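Local atomic coordinates of K41043 (Homo sapiens, PDB entry 6KBR), a protein that is a variant of the Kazal-type inhibitor SPINK2 and probably blocks a serine protease by lodging its reactive loop in the enzyme's active site. Residues P28-E40 / H52-A64. Sequence-based numbering, arbitrary orientation.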
# COMPACT_ATOMS: atom_id res chain seq x y z
N PRO B 28 -3.08 -1.98 13.43
CA PRO B 28 -3.36 -0.97 14.45
C PRO B 28 -2.91 -1.31 15.90
O PRO B 28 -2.85 -2.50 16.31
CB PRO B 28 -4.89 -0.75 14.31
CG PRO B 28 -5.38 -2.13 13.84
CD PRO B 28 -4.32 -2.57 12.88
N VAL B 29 -2.55 -0.24 16.60
CA VAL B 29 -2.29 -0.26 18.02
C VAL B 29 -3.03 0.86 18.76
O VAL B 29 -3.29 1.91 18.23
CB VAL B 29 -0.79 -0.19 18.38
CG1 VAL B 29 -0.08 -1.44 17.86
CG2 VAL B 29 -0.14 1.14 17.97
N CYS B 30 -3.39 0.59 20.00
CA CYS B 30 -4.19 1.53 20.78
C CYS B 30 -3.25 2.24 21.74
O CYS B 30 -2.58 1.61 22.53
CB CYS B 30 -5.25 0.80 21.59
SG CYS B 30 -6.18 1.96 22.62
N GLY B 31 -3.17 3.56 21.64
CA GLY B 31 -2.26 4.33 22.46
C GLY B 31 -2.89 4.68 23.81
O GLY B 31 -4.11 4.71 23.94
N SER B 32 -2.04 4.92 24.80
CA SER B 32 -2.48 5.40 26.14
C SER B 32 -3.16 6.81 26.05
O SER B 32 -3.83 7.26 26.99
CB SER B 32 -1.30 5.45 27.12
OG SER B 32 -0.23 6.10 26.50
N ASP B 33 -2.97 7.50 24.92
CA ASP B 33 -3.70 8.69 24.62
C ASP B 33 -5.10 8.53 24.09
O ASP B 33 -5.70 9.54 23.78
CB ASP B 33 -2.90 9.54 23.65
CG ASP B 33 -2.73 8.88 22.30
OD1 ASP B 33 -3.03 7.67 22.17
OD2 ASP B 33 -2.22 9.58 21.45
N MET B 34 -5.62 7.31 24.02
CA MET B 34 -6.99 7.02 23.54
C MET B 34 -7.16 7.15 22.03
O MET B 34 -8.29 7.18 21.53
CB MET B 34 -8.02 7.86 24.27
CG MET B 34 -7.90 7.75 25.79
SD MET B 34 -9.44 8.27 26.59
CE MET B 34 -9.29 7.40 28.14
N SER B 35 -6.05 7.15 21.28
CA SER B 35 -6.08 7.18 19.84
C SER B 35 -5.64 5.82 19.36
O SER B 35 -4.67 5.25 19.87
CB SER B 35 -5.12 8.24 19.31
OG SER B 35 -5.65 9.54 19.41
N THR B 36 -6.31 5.32 18.33
CA THR B 36 -5.80 4.12 17.64
C THR B 36 -4.80 4.66 16.58
O THR B 36 -5.08 5.62 15.92
CB THR B 36 -6.92 3.08 17.22
OG1 THR B 36 -6.72 2.51 15.89
CG2 THR B 36 -8.20 3.61 17.32
N TYR B 37 -3.57 4.13 16.57
CA TYR B 37 -2.58 4.44 15.56
C TYR B 37 -2.60 3.36 14.47
O TYR B 37 -2.68 2.19 14.80
CB TYR B 37 -1.17 4.62 16.22
CG TYR B 37 -1.20 5.90 17.00
CD1 TYR B 37 -1.62 5.92 18.32
CD2 TYR B 37 -0.92 7.13 16.37
CE1 TYR B 37 -1.76 7.10 19.02
CE2 TYR B 37 -1.04 8.33 17.05
CZ TYR B 37 -1.47 8.32 18.40
OH TYR B 37 -1.55 9.50 19.13
N ALA B 38 -2.55 3.78 13.20
CA ALA B 38 -2.57 2.84 12.05
C ALA B 38 -1.49 1.72 12.13
O ALA B 38 -1.70 0.61 11.70
CB ALA B 38 -2.45 3.58 10.72
N ASN B 39 -0.36 2.05 12.69
CA ASN B 39 0.66 1.08 12.98
C ASN B 39 1.61 1.64 14.02
O ASN B 39 1.52 2.81 14.35
CB ASN B 39 1.39 0.66 11.70
CG ASN B 39 1.82 1.84 10.85
OD1 ASN B 39 2.43 2.80 11.34
ND2 ASN B 39 1.56 1.75 9.56
N GLU B 40 2.49 0.81 14.53
CA GLU B 40 3.38 1.22 15.61
C GLU B 40 4.34 2.30 15.14
O GLU B 40 4.70 3.17 15.92
CB GLU B 40 4.18 0.04 16.19
CG GLU B 40 4.93 0.39 17.49
CD GLU B 40 5.33 -0.90 18.29
OE1 GLU B 40 4.56 -1.91 18.25
OE2 GLU B 40 6.41 -0.85 18.93
N HIS B 52 5.84 13.88 23.57
CA HIS B 52 5.43 13.14 24.76
C HIS B 52 5.41 11.66 24.45
O HIS B 52 4.99 11.27 23.36
CB HIS B 52 4.02 13.60 25.21
CG HIS B 52 4.04 14.98 25.76
ND1 HIS B 52 3.77 16.10 24.99
CD2 HIS B 52 4.39 15.44 26.98
CE1 HIS B 52 3.92 17.18 25.73
NE2 HIS B 52 4.31 16.81 26.94
N ASN B 53 5.83 10.83 25.41
CA ASN B 53 5.78 9.39 25.24
C ASN B 53 4.34 8.91 25.26
O ASN B 53 3.48 9.51 25.89
CB ASN B 53 6.61 8.67 26.30
CG ASN B 53 8.10 8.96 26.13
OD1 ASN B 53 8.57 9.16 25.04
ND2 ASN B 53 8.83 8.98 27.23
N ILE B 54 4.06 7.85 24.52
CA ILE B 54 2.71 7.31 24.48
C ILE B 54 2.89 5.80 24.53
O ILE B 54 3.73 5.26 23.83
CB ILE B 54 1.91 7.78 23.22
CG1 ILE B 54 1.90 9.31 23.12
CG2 ILE B 54 0.47 7.20 23.26
CD1 ILE B 54 1.20 9.88 21.88
N LYS B 55 2.15 5.15 25.43
CA LYS B 55 2.28 3.72 25.62
C LYS B 55 1.26 3.02 24.77
O LYS B 55 0.31 3.62 24.34
CB LYS B 55 2.07 3.31 27.07
CG LYS B 55 2.84 4.14 28.08
CD LYS B 55 4.34 3.96 27.94
CE LYS B 55 4.86 3.09 29.07
NZ LYS B 55 6.33 2.93 29.00
N ILE B 56 1.50 1.75 24.53
CA ILE B 56 0.55 0.94 23.83
C ILE B 56 -0.24 0.13 24.86
O ILE B 56 0.31 -0.74 25.49
CB ILE B 56 1.20 0.01 22.81
CG1 ILE B 56 1.83 0.87 21.69
CG2 ILE B 56 0.11 -0.93 22.26
CD1 ILE B 56 2.57 0.12 20.60
N ILE B 57 -1.53 0.43 24.92
CA ILE B 57 -2.47 -0.18 25.84
C ILE B 57 -2.73 -1.60 25.35
O ILE B 57 -2.71 -2.53 26.13
CB ILE B 57 -3.77 0.66 25.90
CG1 ILE B 57 -3.45 2.03 26.47
CG2 ILE B 57 -4.86 -0.01 26.71
CD1 ILE B 57 -2.63 2.03 27.74
N LYS B 58 -2.97 -1.75 24.06
CA LYS B 58 -3.12 -3.06 23.44
C LYS B 58 -2.92 -3.04 21.92
O LYS B 58 -2.93 -2.00 21.27
CB LYS B 58 -4.49 -3.63 23.73
CG LYS B 58 -5.66 -2.82 23.24
CD LYS B 58 -6.89 -3.71 23.11
CE LYS B 58 -8.12 -2.87 22.98
NZ LYS B 58 -9.30 -3.72 22.72
N ASN B 59 -2.79 -4.23 21.35
CA ASN B 59 -2.79 -4.36 19.90
C ASN B 59 -4.21 -4.28 19.41
O ASN B 59 -5.15 -4.58 20.14
CB ASN B 59 -2.10 -5.64 19.47
CG ASN B 59 -0.61 -5.58 19.68
OD1 ASN B 59 -0.07 -4.60 20.20
ND2 ASN B 59 0.08 -6.63 19.24
N GLY B 60 -4.36 -3.83 18.18
CA GLY B 60 -5.68 -3.62 17.62
C GLY B 60 -6.22 -2.26 17.93
O GLY B 60 -5.61 -1.49 18.66
N PRO B 61 -7.43 -1.96 17.41
CA PRO B 61 -7.99 -0.64 17.63
C PRO B 61 -8.30 -0.43 19.11
O PRO B 61 -8.34 -1.40 19.87
CB PRO B 61 -9.25 -0.60 16.73
CG PRO B 61 -9.53 -2.01 16.34
CD PRO B 61 -8.28 -2.82 16.55
N CYS B 62 -8.46 0.82 19.53
CA CYS B 62 -8.88 1.13 20.91
C CYS B 62 -10.34 0.68 21.03
O CYS B 62 -11.07 0.80 20.07
CB CYS B 62 -8.77 2.63 21.19
SG CYS B 62 -7.07 3.24 21.33
N GLY B 63 -10.76 0.17 22.17
CA GLY B 63 -12.20 -0.04 22.45
C GLY B 63 -12.91 1.28 22.70
O GLY B 63 -12.27 2.33 22.75
N ALA B 64 -14.22 1.25 22.90
CA ALA B 64 -15.01 2.49 23.06
C ALA B 64 -14.93 3.14 24.46
O ALA B 64 -14.36 4.25 24.62
CB ALA B 64 -16.48 2.23 22.69
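C30 and C62 form a disulfide, SG to SG at 2.0 Å with chi3 99°; C30 turns its sulfur anti to the backbone N (chi1 177°), which carries it off the strand to C62, directly after P61. Backbone bonds pair the antiparallel strands 29-31 and 56-59: C30 N gives to K58 O (2.9 Å) and C30 O takes I57 N. G60 N to P28 O continues the ladder one step beyond the strand ends. Past the other end, S32 grips K55 twice, its N on K55 O and its OG accepting from K55 N at 2.8 Å. This is the small three-stranded sheet of the Kazal fold, 29-31 in the middle, with helix 40-50 packed on I54 and I56 through L43. In the apolar contact on this face, V29 CG2 meets I56 CD1 at 3.9 Å. Two carboxylates lie in van der Waals contact with isoleucine methyls: E40 against I56 CD1, and D33, which I54 crosses obliquely, with I54 CD1 3.5 Å from D33 OD2. D33 also closes an Asx turn, OD1 taking S35 N from above the carboxylate plane. With an alanine at D33, S35 N would probably lose its side-chain acceptor and a gap would probably open beside I54 CG2 and CD1.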